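Local coordinates for GDSL-like Lipase/Acylhydrolase family protein (Neisseria meningitidis, PDB 4K7J) that probably removes O-acetyl groups from peptidoglycan, as a serine esterase of the SGNH (GDSL-like) hydrolase family, at residues Met99-Leu111 / Leu126-Ser140. Sequence-based numbering, arbitrary orientation. Where two conformers were deposited one is given.
Sequences MAAVRHNGNWQSL and LAHTGSGGSMTLTAS
V102-G106 pairs antiparallel with M135-A139, and Q109-L111 with L126-H128; 99-111 turns at N107-W108 and 126-140 at T129-G132, so the paired segments pass from one sheet of a beta-sandwich to the other, in the N-terminal domain of the esterase. Strands 102-106 and 109-112 are outermost in their sheets.

Backbone bonds alternate along each ladder: R103 pairs with T138 and N105 with T136, then Q109 with H128 and L111 with L126. At the corner N107 N reaches S134 O, and the N107 side chain, its CG lodged between backbone N and carbonyl carbon (chi1 57°), returns OD1 to S134 N at 2.9 Å. At the far end S140 N donates to A101 O at 3.0 Å.

Between the sheets the W108 indole is clamped: M135 CB sits 3.4 Å from the centroid of the six-membered ring, while T129 CG2 lies over the opposite face, 3.6 Å from the five-membered centroid. I189 and I197 from the two sheets also touch this side chain. Bends at chi2 and chi3 fold M135 back, bringing SD to the H104 ring edge and CE within 3.7 Å of W108 CB. H104 NE2, hydrogen-bonded to Y90 O, lies 3.7 Å from L137 CD2.

On the face carrying R103, N105, T136 and T138, T138 CB lies over one face of the R103 guanidinium, R103 NH2 3.3 Å from T138 CG2. Nearby, water 1 joins N105 O, S134 OG and T136 OG1, donating to N105 O at 2.9 Å.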
ATOM      1  N   MET A  99     -10.582  -2.200  -3.820  1.00 17.81           N
ATOM      2  CA  MET A  99      -9.884  -1.225  -4.645  1.00 17.07           C
ATOM      3  C   MET A  99     -10.897  -0.159  -5.032  1.00 23.51           C
ATOM      4  O   MET A  99     -11.924  -0.477  -5.633  1.00 19.83           O
ATOM      5  CB  MET A  99      -9.348  -1.864  -5.927  1.00 19.95           C
ATOM      6  CG  MET A  99      -8.184  -2.816  -5.759  1.00 15.81           C
ATOM      7  SD  MET A  99      -6.608  -1.968  -5.648  1.00 19.08           S
ATOM      8  CE  MET A  99      -6.420  -1.897  -3.858  1.00 19.93           C
ATOM      9  N   ALA A 100     -10.618   1.102  -4.715  1.00 19.72           N
ATOM     10  CA  ALA A 100     -11.562   2.166  -5.063  1.00 19.44           C
ATOM     11  C   ALA A 100     -11.459   2.578  -6.531  1.00 19.53           C
ATOM     12  O   ALA A 100     -12.451   2.994  -7.135  1.00 20.75           O
ATOM     13  CB  ALA A 100     -11.362   3.371  -4.163  1.00 15.96           C
ATOM     14  N   ALA A 101     -10.258   2.449  -7.091  1.00 20.96           N
ATOM     15  CA  ALA A 101      -9.933   3.013  -8.406  1.00 22.98           C
ATOM     16  C   ALA A 101     -10.261   2.119  -9.610  1.00 24.81           C
ATOM     17  O   ALA A 101     -10.279   2.599 -10.745  1.00 26.08           O
ATOM     18  CB  ALA A 101      -8.462   3.417  -8.447  1.00 17.39           C
ATOM     19  N   VAL A 102     -10.493   0.831  -9.376  1.00 21.13           N
ATOM     20  CA  VAL A 102     -10.884  -0.078 -10.453  1.00 23.35           C
ATOM     21  C   VAL A 102     -11.944  -1.077 -10.038  1.00 24.00           C
ATOM     22  O   VAL A 102     -12.100  -1.382  -8.855  1.00 23.10           O
ATOM     23  CB  VAL A 102      -9.705  -0.906 -10.999  1.00 26.40           C
ATOM     24  CG1 VAL A 102      -8.961  -0.138 -12.044  1.00 34.63           C
ATOM     25  CG2 VAL A 102      -8.798  -1.369  -9.870  1.00 22.46           C
ATOM     26  N   ARG A 103     -12.644  -1.606 -11.034  1.00 19.29           N
ATOM     27  CA  ARG A 103     -13.633  -2.653 -10.833  1.00 25.86           C
ATOM     28  C   ARG A 103     -13.205  -3.891 -11.608  1.00 24.18           C
ATOM     29  O   ARG A 103     -12.654  -3.777 -12.701  1.00 20.07           O
ATOM     30  CB  ARG A 103     -15.007  -2.179 -11.298  1.00 25.66           C
ATOM     31  CG  ARG A 103     -15.498  -0.945 -10.551  1.00 38.21           C
ATOM     32  CD  ARG A 103     -16.928  -0.564 -10.931  1.00 54.63           C
ATOM     33  NE  ARG A 103     -17.009   0.116 -12.223  1.00 49.23           N
ATOM     34  CZ  ARG A 103     -17.267  -0.492 -13.376  1.00 51.41           C
ATOM     35  NH1 ARG A 103     -17.469  -1.804 -13.405  1.00 42.18           N
ATOM     36  NH2 ARG A 103     -17.321   0.215 -14.499  1.00 54.67           N
ATOM     37  N   HIS A 104     -13.455  -5.068 -11.034  1.00 17.76           N
ATOM     38  CA  HIS A 104     -13.023  -6.329 -11.623  1.00 18.97           C
ATOM     39  C   HIS A 104     -14.199  -7.154 -12.123  1.00 19.57           C
ATOM     40  O   HIS A 104     -15.223  -7.274 -11.452  1.00 21.66           O
ATOM     41  CB  HIS A 104     -12.255  -7.169 -10.598  1.00 21.17           C
ATOM     42  CG  HIS A 104     -10.945  -6.583 -10.171  1.00 20.66           C
ATOM     43  ND1 HIS A 104     -10.842  -5.651  -9.160  1.00 25.73           N
ATOM     44  CD2 HIS A 104      -9.681  -6.817 -10.600  1.00 17.74           C
ATOM     45  CE1 HIS A 104      -9.571  -5.330  -8.991  1.00 22.14           C
ATOM     46  NE2 HIS A 104      -8.846  -6.024  -9.847  1.00 18.50           N
ATOM     47  N   ASN A 105     -14.034  -7.740 -13.297  1.00 20.11           N
ATOM     48  CA  ASN A 105     -15.023  -8.661 -13.845  1.00 21.29           C
ATOM     49  C   ASN A 105     -14.321  -9.799 -14.578  1.00 14.20           C
ATOM     50  O   ASN A 105     -13.850  -9.621 -15.694  1.00 16.42           O
ATOM     51  CB  ASN A 105     -15.956  -7.921 -14.806  1.00 23.71           C
ATOM     52  CG  ASN A 105     -16.846  -8.862 -15.598  1.00 42.99           C
ATOM     53  OD1 ASN A 105     -17.287  -9.902 -15.094  1.00 29.72           O
ATOM     54  ND2 ASN A 105     -17.110  -8.504 -16.851  1.00 46.31           N
ATOM     55  N   GLY A 106     -14.242 -10.965 -13.948  1.00 19.04           N
ATOM     56  CA  GLY A 106     -13.549 -12.087 -14.545  1.00 19.73           C
ATOM     57  C   GLY A 106     -13.677 -13.341 -13.718  1.00 19.34           C
ATOM     58  O   GLY A 106     -14.388 -13.358 -12.715  1.00 26.97           O
ATOM     59  N   ASN A 107     -12.973 -14.388 -14.120  1.00 20.61           N
ATOM     60  CA  ASN A 107     -13.097 -15.678 -13.444  1.00 20.09           C
ATOM     61  C   ASN A 107     -11.848 -16.087 -12.668  1.00 17.26           C
ATOM     62  O   ASN A 107     -11.757 -17.210 -12.181  1.00 20.29           O
ATOM     63  CB  ASN A 107     -13.482 -16.772 -14.441  1.00 17.01           C
ATOM     64  CG  ASN A 107     -12.486 -16.903 -15.591  1.00 20.95           C
ATOM     65  OD1 ASN A 107     -11.331 -16.494 -15.484  1.00 18.80           O
ATOM     66  ND2 ASN A 107     -12.935 -17.501 -16.696  1.00 23.37           N
ATOM     67  N   TRP A 108     -10.885 -15.179 -12.557  1.00 16.25           N
ATOM     68  CA  TRP A 108      -9.696 -15.439 -11.738  1.00 17.46           C
ATOM     69  C   TRP A 108     -10.070 -15.630 -10.258  1.00 21.85           C
ATOM     70  O   TRP A 108     -11.050 -15.049  -9.776  1.00 20.07           O
ATOM     71  CB  TRP A 108      -8.675 -14.305 -11.892  1.00 16.83           C
ATOM     72  CG  TRP A 108      -8.132 -14.141 -13.292  1.00 14.24           C
ATOM     73  CD1 TRP A 108      -8.477 -14.864 -14.402  1.00 19.49           C
ATOM     74  CD2 TRP A 108      -7.159 -13.185 -13.723  1.00 17.75           C
ATOM     75  NE1 TRP A 108      -7.769 -14.416 -15.494  1.00 15.27           N
ATOM     76  CE2 TRP A 108      -6.961 -13.380 -15.102  1.00 18.31           C
ATOM     77  CE3 TRP A 108      -6.432 -12.182 -13.071  1.00 16.08           C
ATOM     78  CZ2 TRP A 108      -6.057 -12.613 -15.843  1.00 16.58           C
ATOM     79  CZ3 TRP A 108      -5.550 -11.418 -13.804  1.00 14.93           C
ATOM     80  CH2 TRP A 108      -5.366 -11.638 -15.177  1.00 17.08           C
ATOM     81  N   GLN A 109      -9.299 -16.441  -9.538  1.00 15.98           N
ATOM     82  CA  GLN A 109      -9.559 -16.642  -8.109  1.00 18.99           C
ATOM     83  C   GLN A 109      -8.416 -16.143  -7.231  1.00 19.34           C
ATOM     84  O   GLN A 109      -7.311 -16.666  -7.312  1.00 15.56           O
ATOM     85  CB  GLN A 109      -9.827 -18.118  -7.806  1.00 25.11           C
ATOM     86  CG  GLN A 109     -10.121 -18.354  -6.320  1.00 23.01           C
ATOM     87  CD  GLN A 109     -11.351 -17.580  -5.836  1.00 40.45           C
ATOM     88  OE1 GLN A 109     -12.394 -17.557  -6.510  1.00 33.51           O
ATOM     89  NE2 GLN A 109     -11.230 -16.932  -4.667  1.00 30.55           N
ATOM     90  N   SER A 110      -8.687 -15.152  -6.381  1.00 16.98           N
ATOM     91  CA  SER A 110      -7.644 -14.596  -5.513  1.00 16.39           C
ATOM     92  C   SER A 110      -7.326 -15.480  -4.305  1.00 18.87           C
ATOM     93  O   SER A 110      -8.130 -16.315  -3.892  1.00 13.70           O
ATOM     94  CB  SER A 110      -8.016 -13.193  -5.030  1.00 19.48           C
ATOM     95  OG  SER A 110      -9.187 -13.249  -4.223  1.00 25.91           O
ATOM     96  N   LEU A 111      -6.134 -15.276  -3.759  1.00 13.15           N
ATOM     97  CA  LEU A 111      -5.659 -15.969  -2.571  1.00 14.40           C
ATOM     98  C   LEU A 111      -4.746 -14.981  -1.858  1.00 17.84           C
ATOM     99  O   LEU A 111      -3.935 -14.314  -2.510  1.00 14.47           O
ATOM    100  CB  LEU A 111      -4.871 -17.219  -2.969  1.00 17.20           C
ATOM    101  CG  LEU A 111      -4.160 -17.923  -1.818  1.00 17.71           C
ATOM    102  CD1 LEU A 111      -5.196 -18.599  -0.949  1.00 16.50           C
ATOM    103  CD2 LEU A 111      -3.103 -18.911  -2.314  1.00 17.34           C
ATOM    104  N   LEU A 126      -2.193 -13.078  -4.626  1.00 12.55           N
ATOM    105  CA  LEU A 126      -2.083 -13.576  -5.991  1.00 17.35           C
ATOM    106  C   LEU A 126      -3.452 -14.034  -6.469  1.00 17.70           C
ATOM    107  O   LEU A 126      -4.369 -14.216  -5.659  1.00 14.88           O
ATOM    108  CB  LEU A 126      -1.042 -14.704  -6.097  1.00 12.28           C
ATOM    109  CG  LEU A 126      -1.247 -16.013  -5.320  1.00 16.97           C
ATOM    110  CD1 LEU A 126      -2.182 -16.982  -6.045  1.00 17.18           C
ATOM    111  CD2 LEU A 126       0.086 -16.704  -5.020  1.00 12.99           C
ATOM    112  N   ALA A 127      -3.603 -14.211  -7.778  1.00 12.81           N
ATOM    113  CA  ALA A 127      -4.842 -14.792  -8.303  1.00 13.17           C
ATOM    114  C   ALA A 127      -4.531 -15.953  -9.248  1.00 18.72           C
ATOM    115  O   ALA A 127      -3.648 -15.837 -10.092  1.00 14.03           O
ATOM    116  CB  ALA A 127      -5.670 -13.745  -8.990  1.00 11.21           C
ATOM    117  N   HIS A 128      -5.229 -17.076  -9.091  1.00 13.15           N
ATOM    118  CA  HIS A 128      -5.080 -18.195 -10.021  1.00 16.21           C
ATOM    119  C   HIS A 128      -5.996 -17.918 -11.214  1.00 13.09           C
ATOM    120  O   HIS A 128      -7.201 -17.750 -11.030  1.00 15.50           O
ATOM    121  CB  HIS A 128      -5.519 -19.518  -9.367  1.00 15.79           C
ATOM    122  CG  HIS A 128      -4.789 -19.853  -8.105  1.00 20.88           C
ATOM    123  ND1 HIS A 128      -3.420 -20.021  -8.058  1.00 18.28           N
ATOM    124  CD2 HIS A 128      -5.242 -20.088  -6.847  1.00 24.49           C
ATOM    125  CE1 HIS A 128      -3.061 -20.331  -6.824  1.00 18.38           C
ATOM    126  NE2 HIS A 128      -4.146 -20.382  -6.071  1.00 20.17           N
ATOM    127  N   THR A 129      -5.446 -17.867 -12.421  1.00 14.46           N
ATOM    128  CA  THR A 129      -6.244 -17.498 -13.590  1.00 12.23           C
ATOM    129  C   THR A 129      -7.011 -18.703 -14.148  1.00 17.62           C
ATOM    130  O   THR A 129      -8.116 -18.557 -14.669  1.00 17.06           O
ATOM    131  CB  THR A 129      -5.386 -16.912 -14.754  1.00 17.53           C
ATOM    132  OG1 THR A 129      -4.547 -17.941 -15.313  1.00 15.54           O
ATOM    133  CG2 THR A 129      -4.537 -15.736 -14.291  1.00 15.64           C
ATOM    134  N   GLY A 130      -6.410 -19.884 -14.055  1.00 15.51           N
ATOM    135  CA  GLY A 130      -6.985 -21.082 -14.632  1.00 17.58           C
ATOM    136  C   GLY A 130      -6.748 -21.071 -16.135  1.00 19.49           C
ATOM    137  O   GLY A 130      -6.296 -20.070 -16.690  1.00 18.32           O
ATOM    138  N   SER A 131      -7.049 -22.175 -16.803  1.00 16.72           N
ATOM    139  CA  SER A 131      -7.028 -22.179 -18.264  1.00 19.59           C
ATOM    140  C   SER A 131      -8.314 -21.519 -18.735  1.00 19.77           C
ATOM    141  O   SER A 131      -9.303 -21.507 -18.011  1.00 17.83           O
ATOM    142  CB  SER A 131      -6.920 -23.608 -18.794  1.00 16.35           C
ATOM    143  OG  SER A 131      -7.960 -24.420 -18.271  1.00 14.93           O
ATOM    144  N   GLY A 132      -8.312 -20.961 -19.938  1.00 19.95           N
ATOM    145  CA  GLY A 132      -9.481 -20.250 -20.420  1.00 13.15           C
ATOM    146  C   GLY A 132      -9.840 -19.102 -19.483  1.00 20.66           C
ATOM    147  O   GLY A 132     -11.014 -18.733 -19.364  1.00 16.98           O
ATOM    148  N   GLY A 133      -8.820 -18.540 -18.825  1.00 19.82           N
ATOM    149  CA  GLY A 133      -9.003 -17.470 -17.852  1.00 14.22           C
ATOM    150  C   GLY A 133      -9.239 -16.098 -18.444  1.00 16.68           C
ATOM    151  O   GLY A 133      -8.722 -15.769 -19.515  1.00 18.86           O
ATOM    152  N   SER A 134     -10.017 -15.278 -17.745  1.00 18.36           N
ATOM    153  CA  SER A 134     -10.351 -13.953 -18.246  1.00 14.50           C
ATOM    154  C   SER A 134     -10.538 -12.938 -17.110  1.00 18.85           C
ATOM    155  O   SER A 134     -11.145 -13.248 -16.089  1.00 17.14           O
ATOM    156  CB  SER A 134     -11.626 -14.024 -19.091  1.00 15.68           C
ATOM    157  OG  SER A 134     -11.961 -12.745 -19.602  1.00 21.97           O
ATOM    158  N   MET A 135     -10.006 -11.734 -17.288  1.00 18.14           N
ATOM    159  CA  MET A 135     -10.188 -10.660 -16.314  1.00 17.80           C
ATOM    160  C   MET A 135     -10.242  -9.323 -17.028  1.00 19.09           C
ATOM    161  O   MET A 135      -9.380  -9.012 -17.849  1.00 20.89           O
ATOM    162  CB  MET A 135      -9.065 -10.644 -15.267  1.00 14.31           C
ATOM    163  CG  MET A 135      -9.193  -9.513 -14.237  1.00 17.57           C
ATOM    164  SD  MET A 135     -10.730  -9.606 -13.275  1.00 17.73           S
ATOM    165  CE  MET A 135     -10.497 -11.166 -12.413  1.00 16.06           C
ATOM    166  N   THR A 136     -11.265  -8.536 -16.723  1.00 15.28           N
ATOM    167  CA  THR A 136     -11.358  -7.190 -17.262  1.00 18.29           C
ATOM    168  C   THR A 136     -11.303  -6.170 -16.119  1.00 25.64           C
ATOM    169  O   THR A 136     -12.048  -6.270 -15.141  1.00 23.55           O
ATOM    170  CB  THR A 136     -12.653  -7.003 -18.092  1.00 24.83           C
ATOM    171  OG1 THR A 136     -12.700  -7.992 -19.128  1.00 25.18           O
ATOM    172  CG2 THR A 136     -12.691  -5.624 -18.728  1.00 16.66           C
ATOM    173  N   LEU A 137     -10.411  -5.197 -16.238  1.00 22.22           N
ATOM    174  CA  LEU A 137     -10.328  -4.144 -15.239  1.00 19.39           C
ATOM    175  C   LEU A 137     -10.844  -2.855 -15.840  1.00 23.85           C
ATOM    176  O   LEU A 137     -10.382  -2.413 -16.905  1.00 18.74           O
ATOM    177  CB  LEU A 137      -8.895  -3.955 -14.741  1.00 21.08           C
ATOM    178  CG  LEU A 137      -8.241  -5.151 -14.047  1.00 21.98           C
ATOM    179  CD1 LEU A 137      -7.467  -5.977 -15.047  1.00 25.25           C
ATOM    180  CD2 LEU A 137      -7.313  -4.645 -12.958  1.00 24.84           C
ATOM    181  N   THR A 138     -11.819  -2.269 -15.154  1.00 16.80           N
ATOM    182  CA  THR A 138     -12.458  -1.042 -15.606  1.00 18.19           C
ATOM    183  C   THR A 138     -12.224   0.044 -14.570  1.00 20.40           C
ATOM    184  O   THR A 138     -12.499  -0.147 -13.384  1.00 22.82           O
ATOM    185  CB  THR A 138     -13.969  -1.249 -15.808  1.00 26.08           C
ATOM    186  OG1 THR A 138     -14.180  -2.323 -16.734  1.00 26.13           O
ATOM    187  CG2 THR A 138     -14.631   0.022 -16.338  1.00 26.29           C
ATOM    188  N   ALA A 139     -11.694   1.177 -15.017  1.00 24.22           N
ATOM    189  CA  ALA A 139     -11.408   2.293 -14.129  1.00 29.96           C
ATOM    190  C   ALA A 139     -12.700   2.917 -13.641  1.00 30.49           C
ATOM    191  O   ALA A 139     -13.604   3.165 -14.431  1.00 33.19           O
ATOM    192  CB  ALA A 139     -10.560   3.331 -14.843  1.00 34.72           C
ATOM    193  N   SER A 140     -12.791   3.153 -12.333  0.83 35.30           N
ATOM    194  CA  SER A 140     -13.960   3.802 -11.745  0.83 35.82           C
ATOM    195  C   SER A 140     -14.122   5.250 -12.238  0.83 40.59           C
ATOM    196  O   SER A 140     -15.233   5.773 -12.285  0.83 42.85           O
ATOM    197  CB  SER A 140     -13.901   3.746 -10.213  0.83 36.71           C
ATOM    198  OG  SER A 140     -13.975   2.406  -9.746  0.83 36.75           O
TER
HETATM  199  O   HOH W   1     -13.416 -10.741 -18.295  1.00 27.57           O
HETATM  200  O   HOH W   2      -9.273 -19.357 -11.775  1.00 19.16           O